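Local coordinates for mannan endo-1,4-beta-mannosidase (Bacillus subtilis, PDB 3CBW), which catalyses the endo-hydrolysis of beta-1,4-mannosidic linkages in mannan, galactomannan and glucomannan, taking part in glucomannan breakdown, at residues R40-Y49 / P299-N308; W103-H114 / G166-H175. The protein carries 3 engineered substitutions. All blocks are in the same frame, centred on the assembly; numbering follows the deposited sequence. Where two conformers were deposited one is given.

Contact 1 of 2, residues R40-Y49 / P299-N308; sequences RVLSGAFGGY and PKTIYFLAWN
The carbonyl O of Pro299 accepts a hydrogen bond from Arg40 NH2 at 2.8 Å, the donor standing above the carbonyl plane. A bend at chi3 (-78°) turns the guanidinium toward that carbonyl, while Arg40 NE donates a hydrogen bond to a water that also reaches the carbonyls of Arg40 and Thr301. Trp327 meets the same arginine in a cation-pi contact. Beyond this polar end two parallel strands, 41-49 and 301-306, run together with paired bonds: Leu42 N to Ile302 O and Phe304 N to Leu42 O, then Ala306 N to Gly44 O and Phe46 N to Ala306 O. Gly44 permits the close approach, since a CB there would run into Phe304 O; the Phe304 ring lies with one face against Ser43 CA, 3.9 Å from the ring centroid. At the C-terminal ends the aromatic rings take over. Phe46, its CG anti to the backbone N (chi1 -178°), lays its ring on the six-membered ring of Trp307 in an offset stack, centroids 3.7 Å apart and planes at 14°. Gly48 N sits over the opposite face of Phe46, and Asn308 OD1 lies at its edge, 3.5 Å from Phe46 CD2. Trp307 NE1 donates to a water that is also hydrogen-bonded to Tyr49 OH. A leucine in place of Trp307 would probably leave the Phe46 face without its stacking partner and the bridging water without its indole donor. Trp307 and Asn308 probably bind substrate, as in related enzymes; Phe46 on one face and the water at NE1 restrict tilt and rotation of the indole beside Glu275, the nucleophile by similarity.

Contact 2 of 2, residues W103-H114 / G166-H175; sequences WKNGGIPQISLH and GVPVLFRPLH
Strands 108-114 and 169-172 run parallel at 18°, 4.7 Å apart at closest, joined by backbone bonds from Leu170 N to Pro109 O, Ile111 N to Leu170 O and Arg172 N to Ile111 O. Trp103, ending helix 96-104, lays its indole across Pro168, whose CD, in one of two conformers, sits over the six-membered ring (CH-pi). Val167 CG1 fills the angle between Trp103 CB and Pro109 CG. Ile111 and Phe171 turn to the face toward helix 143-163, where Ile111 CD1 meets Val169 CG1 at 3.9 Å and Leu113 CD1 reaches Phe171 CZ. The face carrying Gln110, Leu170, Ser112 and Arg172 is mixed: Leu170 packs on Ile108, then it turns polar toward the C-terminal ends. Gln110 bends at chi2 (-100°), bringing OE1 to Arg172 NE at 2.8 Å, with amide and guanidinium nearly coplanar and the donor close to the line of the C=O bond. A water accepts from Gln110 NE2 and Arg172 NH2 and donates to Ser112 OG, which is also hydrogen-bonded to Asp76, as is His114 ND1. Gln110 and the water hold one side of Arg172, whose NH1 and NH2 make salt bridges with Asp249 and with Glu275, the nucleophile by similarity. At the strand ends the edge of His175 points at the face of His114, His175 NE2 lying 3.6 Å from His114 CE1. His114 probably binds substrate, as in related enzymes, and His175 is thought to help position the nucleophile. The whole is a beta-alpha-beta crossover of the TIM barrel, the fold of family 26 glycosidases, with active-site residues at the C-terminal strand ends.

How the contacts relate
Both contacts are buried pairings of neighbouring parallel strands in one barrel sheet, and strand 72-79 lies between strands 41-49 and 108-114. Contact 2 is nested in the chain loop closed by contact 1, which joins the first barrel strand to the last. Their chemistry differs: contact 1 goes from a partly exposed arginine at one end to stacked aromatics, also joined by a water, at the other, whereas contact 2 has an apolar start and a charged, hydrated network facing the barrel interior. They meet near the active site, where Tyr49 OH lies 3.1 Å from His114 CE1 and Trp307 CZ3 packs 3.8 Å from Arg172 NH2; toward the N-terminal strand ends, Leu42 touches Ile108.

Contact 1 of 2, residues R40-Y49 / P299-N308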
loop_
_atom_site.group_PDB
_atom_site.type_symbol
_atom_site.label_atom_id
_atom_site.label_comp_id
_atom_site.label_asym_id
_atom_site.label_seq_id
_atom_site.Cartn_x
_atom_site.Cartn_y
_atom_site.Cartn_z
ATOM N N ARG A 40 9.897 14.698 -6.821
ATOM C CA ARG A 40 9.927 13.393 -7.477
ATOM C C ARG A 40 9.629 12.212 -6.554
ATOM O O ARG A 40 9.635 11.065 -7.002
ATOM C CB ARG A 40 11.251 13.187 -8.215
ATOM C CG ARG A 40 12.484 13.441 -7.386
ATOM C CD ARG A 40 13.725 13.278 -8.239
ATOM N NE ARG A 40 14.051 11.876 -8.451
ATOM C CZ ARG A 40 15.106 11.449 -9.133
ATOM N NH1 ARG A 40 15.912 12.322 -9.729
ATOM N NH2 ARG A 40 15.357 10.152 -9.213
ATOM N N VAL A 41 9.368 12.497 -5.278
ATOM C CA VAL A 41 8.996 11.465 -4.310
ATOM C C VAL A 41 7.795 11.973 -3.535
ATOM O O VAL A 41 7.911 12.948 -2.784
ATOM C CB VAL A 41 10.139 11.137 -3.308
ATOM C CG1 VAL A 41 9.713 10.016 -2.368
ATOM C CG2 VAL A 41 11.411 10.742 -4.020
ATOM N N LEU A 42 6.638 11.338 -3.720
ATOM C CA LEU A 42 5.463 11.735 -2.957
ATOM C C LEU A 42 5.622 11.378 -1.485
ATOM O O LEU A 42 6.019 10.266 -1.154
ATOM C CB LEU A 42 4.194 11.072 -3.491
ATOM C CG LEU A 42 3.457 11.801 -4.613
ATOM C CD1 LEU A 42 4.297 11.844 -5.871
ATOM C CD2 LEU A 42 2.133 11.128 -4.900
ATOM N N SER A 43 5.290 12.312 -0.606
ATOM C CA SER A 43 5.156 11.998 0.810
ATOM C C SER A 43 3.853 11.243 1.059
ATOM O O SER A 43 2.920 11.285 0.250
ATOM C CB SER A 43 5.203 13.280 1.626
ATOM O OG SER A 43 4.155 14.134 1.207
ATOM N N GLY A 44 3.792 10.563 2.191
ATOM C CA GLY A 44 2.636 9.752 2.512
ATOM C C GLY A 44 2.589 9.464 3.980
ATOM O O GLY A 44 3.622 9.385 4.657
ATOM N N ALA A 45 1.369 9.277 4.465
ATOM C CA ALA A 45 1.150 8.894 5.851
ATOM C C ALA A 45 -0.056 7.989 5.976
ATOM O O ALA A 45 -1.042 8.163 5.272
ATOM C CB ALA A 45 0.936 10.115 6.710
ATOM N N PHE A 46 0.035 7.022 6.881
ATOM C CA PHE A 46 -1.086 6.176 7.249
ATOM C C PHE A 46 -2.002 6.934 8.205
ATOM O O PHE A 46 -1.554 7.463 9.223
ATOM C CB PHE A 46 -0.572 4.910 7.917
ATOM C CG PHE A 46 -1.648 3.936 8.296
ATOM C CD1 PHE A 46 -2.561 3.467 7.344
ATOM C CD2 PHE A 46 -1.742 3.456 9.599
ATOM C CE1 PHE A 46 -3.541 2.536 7.680
ATOM C CE2 PHE A 46 -2.716 2.517 9.940
ATOM C CZ PHE A 46 -3.612 2.060 8.977
ATOM N N GLY A 47 -3.285 6.988 7.872
ATOM C CA GLY A 47 -4.260 7.703 8.686
ATOM C C GLY A 47 -4.943 6.850 9.733
ATOM O O GLY A 47 -5.568 7.397 10.644
ATOM N N GLY A 48 -4.869 5.520 9.588
ATOM C CA GLY A 48 -5.442 4.601 10.564
ATOM C C GLY A 48 -6.410 3.592 9.971
ATOM O O GLY A 48 -6.605 3.522 8.751
ATOM N N TYR A 49 -7.019 2.818 10.864
ATOM C CA TYR A 49 -7.980 1.770 10.520
ATOM C C TYR A 49 -9.390 2.323 10.565
ATOM O O TYR A 49 -9.784 2.982 11.546
ATOM C CB TYR A 49 -7.858 0.593 11.512
ATOM C CG TYR A 49 -6.541 -0.123 11.381
ATOM C CD1 TYR A 49 -6.403 -1.187 10.486
ATOM C CD2 TYR A 49 -5.425 0.277 12.120
ATOM C CE1 TYR A 49 -5.183 -1.837 10.324
ATOM C CE2 TYR A 49 -4.200 -0.368 11.961
ATOM C CZ TYR A 49 -4.099 -1.416 11.059
ATOM O OH TYR A 49 -2.897 -2.050 10.903
ATOM N N PRO A 299 17.064 6.066 -5.841
ATOM C CA PRO A 299 16.530 7.224 -6.550
ATOM C C PRO A 299 15.238 6.994 -7.346
ATOM O O PRO A 299 14.514 7.957 -7.610
ATOM C CB PRO A 299 17.689 7.639 -7.474
ATOM C CG PRO A 299 18.443 6.373 -7.680
ATOM C CD PRO A 299 18.394 5.688 -6.354
ATOM N N LYS A 300 14.953 5.743 -7.715
ATOM C CA LYS A 300 13.720 5.434 -8.457
ATOM C C LYS A 300 12.460 5.441 -7.581
ATOM O O LYS A 300 11.352 5.294 -8.092
ATOM C CB LYS A 300 13.844 4.101 -9.194
ATOM C CG LYS A 300 14.855 4.113 -10.328
ATOM C CD LYS A 300 14.889 2.756 -10.996
ATOM C CE LYS A 300 15.715 2.785 -12.263
ATOM N NZ LYS A 300 15.625 1.460 -12.936
ATOM N N THR A 301 12.628 5.618 -6.273
ATOM C CA THR A 301 11.486 5.719 -5.361
ATOM C C THR A 301 10.518 6.813 -5.808
ATOM O O THR A 301 10.914 7.971 -6.004
ATOM C CB THR A 301 11.961 6.057 -3.941
ATOM O OG1 THR A 301 12.835 5.027 -3.478
ATOM C CG2 THR A 301 10.786 6.160 -2.988
ATOM N N ILE A 302 9.248 6.455 -5.962
ATOM C CA ILE A 302 8.226 7.433 -6.342
ATOM C C ILE A 302 7.364 7.934 -5.183
ATOM O O ILE A 302 6.718 8.961 -5.316
ATOM C CB ILE A 302 7.322 6.932 -7.498
ATOM C CG1 ILE A 302 6.498 5.708 -7.092
ATOM C CG2 ILE A 302 8.169 6.687 -8.760
ATOM C CD1 ILE A 302 5.326 5.441 -8.033
ATOM N N TYR A 303 7.336 7.207 -4.065
ATOM C CA TYR A 303 6.624 7.664 -2.880
ATOM C C TYR A 303 7.102 6.923 -1.657
ATOM O O TYR A 303 7.719 5.863 -1.761
ATOM C CB TYR A 303 5.099 7.555 -3.036
ATOM C CG TYR A 303 4.394 6.221 -2.839
ATOM C CD1 TYR A 303 4.127 5.727 -1.560
ATOM C CD2 TYR A 303 3.849 5.541 -3.921
ATOM C CE1 TYR A 303 3.398 4.539 -1.379
ATOM C CE2 TYR A 303 3.116 4.367 -3.749
ATOM C CZ TYR A 303 2.894 3.881 -2.482
ATOM O OH TYR A 303 2.149 2.731 -2.320
ATOM N N PHE A 304 6.835 7.511 -0.492
ATOM C CA PHE A 304 6.936 6.784 0.773
ATOM C C PHE A 304 5.641 6.955 1.549
ATOM O O PHE A 304 4.940 7.962 1.380
ATOM C CB PHE A 304 8.134 7.253 1.611
ATOM C CG PHE A 304 8.025 8.671 2.116
ATOM C CD1 PHE A 304 7.343 8.955 3.297
ATOM C CD2 PHE A 304 8.611 9.712 1.414
ATOM C CE1 PHE A 304 7.240 10.262 3.758
ATOM C CE2 PHE A 304 8.518 11.023 1.864
ATOM C CZ PHE A 304 7.836 11.297 3.040
ATOM N N LEU A 305 5.327 5.973 2.395
ATOM C CA LEU A 305 4.154 6.059 3.262
ATOM C C LEU A 305 4.597 5.731 4.672
ATOM O O LEU A 305 4.826 4.567 5.004
ATOM C CB LEU A 305 3.036 5.100 2.812
ATOM C CG LEU A 305 1.733 5.193 3.618
ATOM C CD1 LEU A 305 0.730 6.033 2.889
ATOM C CD2 LEU A 305 1.133 3.817 3.940
ATOM N N ALA A 306 4.792 6.766 5.471
ATOM C CA ALA A 306 5.193 6.570 6.850
ATOM C C ALA A 306 3.991 6.156 7.666
ATOM O O ALA A 306 2.874 6.625 7.426
ATOM C CB ALA A 306 5.824 7.832 7.408
ATOM N N TRP A 307 4.201 5.270 8.628
ATOM C CA TRP A 307 3.083 4.848 9.466
ATOM C C TRP A 307 2.709 5.950 10.472
ATOM O O TRP A 307 3.337 7.008 10.516
ATOM C CB TRP A 307 3.393 3.514 10.144
ATOM C CG TRP A 307 2.218 2.572 10.228
ATOM C CD1 TRP A 307 1.607 2.105 11.370
ATOM C CD2 TRP A 307 1.516 1.973 9.125
ATOM N NE1 TRP A 307 0.574 1.259 11.037
ATOM C CE2 TRP A 307 0.504 1.147 9.673
ATOM C CE3 TRP A 307 1.644 2.053 7.729
ATOM C CZ2 TRP A 307 -0.374 0.405 8.874
ATOM C CZ3 TRP A 307 0.750 1.320 6.937
ATOM C CH2 TRP A 307 -0.235 0.501 7.519
ATOM N N ASN A 308 1.643 5.727 11.229
ATOM C CA ASN A 308 1.160 6.727 12.189
ATOM C C ASN A 308 1.707 6.452 13.591
ATOM O O ASN A 308 2.711 5.744 13.734
ATOM C CB ASN A 308 -0.377 6.807 12.168
ATOM C CG ASN A 308 -1.049 5.514 12.604
ATOM O OD1 ASN A 308 -0.419 4.462 12.724
ATOM N ND2 ASN A 308 -2.351 5.589 12.843
HETATM O O HOH W 1 12.141 9.857 -7.755
HETATM O O HOH W 2 -0.852 -0.982 12.281
#

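Contact 2 of 2, residues W103-H114 / G166-H175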
loop_
_atom_site.group_PDB
_atom_site.type_symbol
_atom_site.label_atom_id
_atom_site.label_comp_id
_atom_site.label_asym_id
_atom_site.label_seq_id
_atom_site.Cartn_x
_atom_site.Cartn_y
_atom_site.Cartn_z
ATOM N N TRP A 103 -8.315 13.303 -2.403
ATOM C CA TRP A 103 -8.116 13.424 -3.848
ATOM C C TRP A 103 -8.592 14.775 -4.382
ATOM O O TRP A 103 -7.865 15.459 -5.125
ATOM C CB TRP A 103 -8.820 12.290 -4.590
ATOM C CG TRP A 103 -8.885 12.507 -6.072
ATOM C CD1 TRP A 103 -9.975 12.902 -6.796
ATOM C CD2 TRP A 103 -7.805 12.394 -6.999
ATOM N NE1 TRP A 103 -9.641 13.023 -8.123
ATOM C CE2 TRP A 103 -8.316 12.715 -8.273
ATOM C CE3 TRP A 103 -6.456 12.033 -6.883
ATOM C CZ2 TRP A 103 -7.525 12.709 -9.413
ATOM C CZ3 TRP A 103 -5.675 12.024 -8.024
ATOM C CH2 TRP A 103 -6.216 12.352 -9.275
ATOM N N LYS A 104 -9.812 15.165 -4.015
ATOM C CA LYS A 104 -10.363 16.464 -4.423
ATOM C C LYS A 104 -9.419 17.610 -4.072
ATOM O O LYS A 104 -9.263 18.557 -4.843
ATOM C CB LYS A 104 -11.724 16.673 -3.748
ATOM C CG LYS A 104 -12.378 18.031 -3.973
ATOM C CD LYS A 104 -12.921 18.185 -5.383
ATOM C CE LYS A 104 -13.817 19.414 -5.505
ATOM N NZ LYS A 104 -15.149 19.196 -4.863
ATOM N N ASN A 105 -8.773 17.502 -2.916
ATOM C CA ASN A 105 -7.917 18.551 -2.386
ATOM C C ASN A 105 -6.426 18.376 -2.649
ATOM O O ASN A 105 -5.590 19.015 -2.003
ATOM C CB ASN A 105 -8.208 18.769 -0.909
ATOM C CG ASN A 105 -9.561 19.387 -0.691
ATOM O OD1 ASN A 105 -9.848 20.475 -1.191
ATOM N ND2 ASN A 105 -10.409 18.701 0.047
ATOM N N GLY A 106 -6.094 17.522 -3.617
ATOM C CA GLY A 106 -4.739 17.515 -4.167
ATOM C C GLY A 106 -3.795 16.420 -3.702
ATOM O O GLY A 106 -2.590 16.530 -3.916
ATOM N N GLY A 107 -4.324 15.368 -3.078
ATOM C CA GLY A 107 -3.521 14.200 -2.722
ATOM C C GLY A 107 -4.058 12.954 -3.402
ATOM O O GLY A 107 -4.849 13.042 -4.354
ATOM N N ILE A 108 -3.609 11.787 -2.936
ATOM C CA ILE A 108 -4.039 10.499 -3.492
ATOM C C ILE A 108 -4.277 9.528 -2.333
ATOM O O ILE A 108 -3.449 9.425 -1.424
ATOM C CB ILE A 108 -2.964 9.869 -4.431
ATOM C CG1 ILE A 108 -2.601 10.766 -5.615
ATOM C CG2 ILE A 108 -3.419 8.499 -4.952
ATOM C CD1 ILE A 108 -1.355 10.278 -6.371
ATOM N N PRO A 109 -5.418 8.825 -2.336
ATOM C CA PRO A 109 -5.655 7.833 -1.283
ATOM C C PRO A 109 -4.983 6.489 -1.540
ATOM O O PRO A 109 -4.760 6.093 -2.689
ATOM C CB PRO A 109 -7.181 7.704 -1.277
ATOM C CG PRO A 109 -7.559 7.935 -2.712
ATOM C CD PRO A 109 -6.574 8.958 -3.250
ATOM N N GLN A 110 -4.705 5.797 -0.444
ATOM C CA GLN A 110 -4.121 4.460 -0.465
ATOM C C GLN A 110 -4.900 3.593 0.504
ATOM O O GLN A 110 -5.191 4.012 1.626
ATOM C CB GLN A 110 -2.647 4.510 -0.048
ATOM C CG GLN A 110 -1.894 3.175 -0.103
ATOM C CD GLN A 110 -1.700 2.437 1.227
ATOM O OE1 GLN A 110 -0.810 1.588 1.309
ATOM N NE2 GLN A 110 -2.500 2.738 2.258
ATOM N N ILE A 111 -5.215 2.373 0.082
ATOM C CA ILE A 111 -5.909 1.411 0.943
ATOM C C ILE A 111 -5.128 0.108 1.069
ATOM O O ILE A 111 -4.706 -0.472 0.062
ATOM C CB ILE A 111 -7.348 1.132 0.412
ATOM C CG1 ILE A 111 -8.175 2.422 0.498
ATOM C CG2 ILE A 111 -8.019 -0.007 1.184
ATOM C CD1 ILE A 111 -9.524 2.385 -0.208
ATOM N N SER A 112 -4.935 -0.319 2.317
ATOM C CA SER A 112 -4.412 -1.650 2.642
ATOM C C SER A 112 -5.464 -2.430 3.413
ATOM O O SER A 112 -6.509 -1.889 3.759
ATOM C CB SER A 112 -3.119 -1.555 3.461
ATOM O OG SER A 112 -3.329 -0.887 4.700
ATOM N N LEU A 113 -5.180 -3.707 3.660
ATOM C CA LEU A 113 -6.150 -4.602 4.293
ATOM C C LEU A 113 -5.500 -5.560 5.278
ATOM O O LEU A 113 -4.824 -6.511 4.874
ATOM C CB LEU A 113 -6.858 -5.450 3.238
ATOM C CG LEU A 113 -7.597 -4.723 2.108
ATOM C CD1 LEU A 113 -7.913 -5.645 0.948
ATOM C CD2 LEU A 113 -8.865 -4.072 2.633
ATOM N N HIS A 114 -5.741 -5.351 6.568
ATOM C CA HIS A 114 -5.340 -6.347 7.576
ATOM C C HIS A 114 -6.426 -7.414 7.701
ATOM O O HIS A 114 -7.122 -7.506 8.715
ATOM C CB HIS A 114 -5.025 -5.682 8.907
ATOM C CG HIS A 114 -3.678 -5.027 8.926
ATOM N ND1 HIS A 114 -3.344 -3.985 8.087
ATOM C CD2 HIS A 114 -2.571 -5.288 9.663
ATOM C CE1 HIS A 114 -2.092 -3.622 8.317
ATOM N NE2 HIS A 114 -1.603 -4.393 9.273
ATOM N N GLY A 166 -14.653 8.888 -9.530
ATOM C CA GLY A 166 -13.452 8.877 -10.372
ATOM C C GLY A 166 -12.138 8.996 -9.602
ATOM O O GLY A 166 -11.146 9.471 -10.152
ATOM N N VAL A 167 -12.125 8.572 -8.339
ATOM C CA VAL A 167 -10.949 8.729 -7.483
ATOM C C VAL A 167 -9.994 7.545 -7.657
ATOM O O VAL A 167 -10.366 6.410 -7.344
ATOM C CB VAL A 167 -11.382 8.814 -6.015
ATOM C CG1 VAL A 167 -10.175 8.850 -5.082
ATOM C CG2 VAL A 167 -12.285 10.033 -5.804
ATOM N N PRO A 168 -8.763 7.793 -8.150
ATOM C CA PRO A 168 -7.771 6.724 -8.233
ATOM C C PRO A 168 -7.349 6.298 -6.827
ATOM O O PRO A 168 -7.233 7.144 -5.939
ATOM C CB PRO A 168 -6.593 7.396 -8.941
ATOM C CG PRO A 168 -6.730 8.839 -8.611
ATOM C CD PRO A 168 -8.206 9.102 -8.545
ATOM N N VAL A 169 -7.087 5.010 -6.659
ATOM C CA VAL A 169 -6.705 4.468 -5.357
ATOM C C VAL A 169 -5.478 3.585 -5.506
ATOM O O VAL A 169 -5.458 2.683 -6.348
ATOM C CB VAL A 169 -7.846 3.588 -4.772
ATOM C CG1 VAL A 169 -7.420 2.860 -3.486
ATOM C CG2 VAL A 169 -9.089 4.417 -4.531
ATOM N N LEU A 170 -4.472 3.840 -4.672
ATOM C CA LEU A 170 -3.338 2.938 -4.543
ATOM C C LEU A 170 -3.814 1.780 -3.668
ATOM O O LEU A 170 -4.021 1.946 -2.465
ATOM C CB LEU A 170 -2.179 3.677 -3.886
ATOM C CG LEU A 170 -1.567 4.826 -4.689
ATOM C CD1 LEU A 170 -0.646 5.695 -3.834
ATOM C CD2 LEU A 170 -0.827 4.304 -5.917
ATOM N N PHE A 171 -4.011 0.617 -4.285
ATOM C CA PHE A 171 -4.621 -0.536 -3.603
ATOM C C PHE A 171 -3.533 -1.557 -3.339
ATOM O O PHE A 171 -2.899 -2.062 -4.277
ATOM C CB PHE A 171 -5.735 -1.124 -4.466
ATOM C CG PHE A 171 -6.486 -2.246 -3.815
ATOM C CD1 PHE A 171 -7.188 -2.034 -2.637
ATOM C CD2 PHE A 171 -6.536 -3.502 -4.408
ATOM C CE1 PHE A 171 -7.897 -3.057 -2.031
ATOM C CE2 PHE A 171 -7.262 -4.538 -3.819
ATOM C CZ PHE A 171 -7.944 -4.320 -2.623
ATOM N N ARG A 172 -3.283 -1.816 -2.061
ATOM C CA ARG A 172 -2.124 -2.597 -1.656
ATOM C C ARG A 172 -2.572 -3.784 -0.801
ATOM O O ARG A 172 -2.468 -3.736 0.416
ATOM C CB ARG A 172 -1.155 -1.683 -0.892
ATOM C CG ARG A 172 0.154 -2.343 -0.473
ATOM C CD ARG A 172 1.080 -1.318 0.164
ATOM N NE ARG A 172 0.596 -0.787 1.439
ATOM C CZ ARG A 172 0.982 -1.196 2.639
ATOM N NH1 ARG A 172 1.874 -2.165 2.777
ATOM N NH2 ARG A 172 0.473 -0.632 3.714
ATOM N N PRO A 173 -3.056 -4.860 -1.445
ATOM C CA PRO A 173 -3.548 -6.034 -0.725
ATOM C C PRO A 173 -2.430 -7.035 -0.425
ATOM O O PRO A 173 -1.426 -7.090 -1.145
ATOM C CB PRO A 173 -4.507 -6.655 -1.729
ATOM C CG PRO A 173 -3.843 -6.393 -3.065
ATOM C CD PRO A 173 -3.204 -5.016 -2.910
ATOM N N LEU A 174 -2.614 -7.841 0.620
ATOM C CA LEU A 174 -1.765 -9.021 0.848
ATOM C C LEU A 174 -0.291 -8.654 0.957
ATOM O O LEU A 174 0.584 -9.307 0.380
ATOM C CB LEU A 174 -1.980 -10.061 -0.251
ATOM C CG LEU A 174 -3.405 -10.550 -0.490
ATOM C CD1 LEU A 174 -3.409 -11.466 -1.694
ATOM C CD2 LEU A 174 -3.976 -11.259 0.727
ATOM N N HIS A 175 -0.018 -7.622 1.752
ATOM C CA HIS A 175 1.334 -7.093 1.899
ATOM C C HIS A 175 2.189 -7.945 2.839
ATOM O O HIS A 175 1.675 -8.772 3.605
ATOM C CB HIS A 175 1.257 -5.643 2.381
ATOM C CG HIS A 175 0.636 -5.473 3.729
ATOM N ND1 HIS A 175 -0.669 -5.832 4.016
ATOM C CD2 HIS A 175 1.130 -4.900 4.853
ATOM C CE1 HIS A 175 -0.926 -5.528 5.278
ATOM N NE2 HIS A 175 0.139 -4.946 5.802
HETATM O O HOH W 3 -1.850 1.311 4.699
HETATM O O HOH W 4 -3.097 -5.245 2.569
HETATM O O HOH W 5 -4.345 -8.301 2.874
#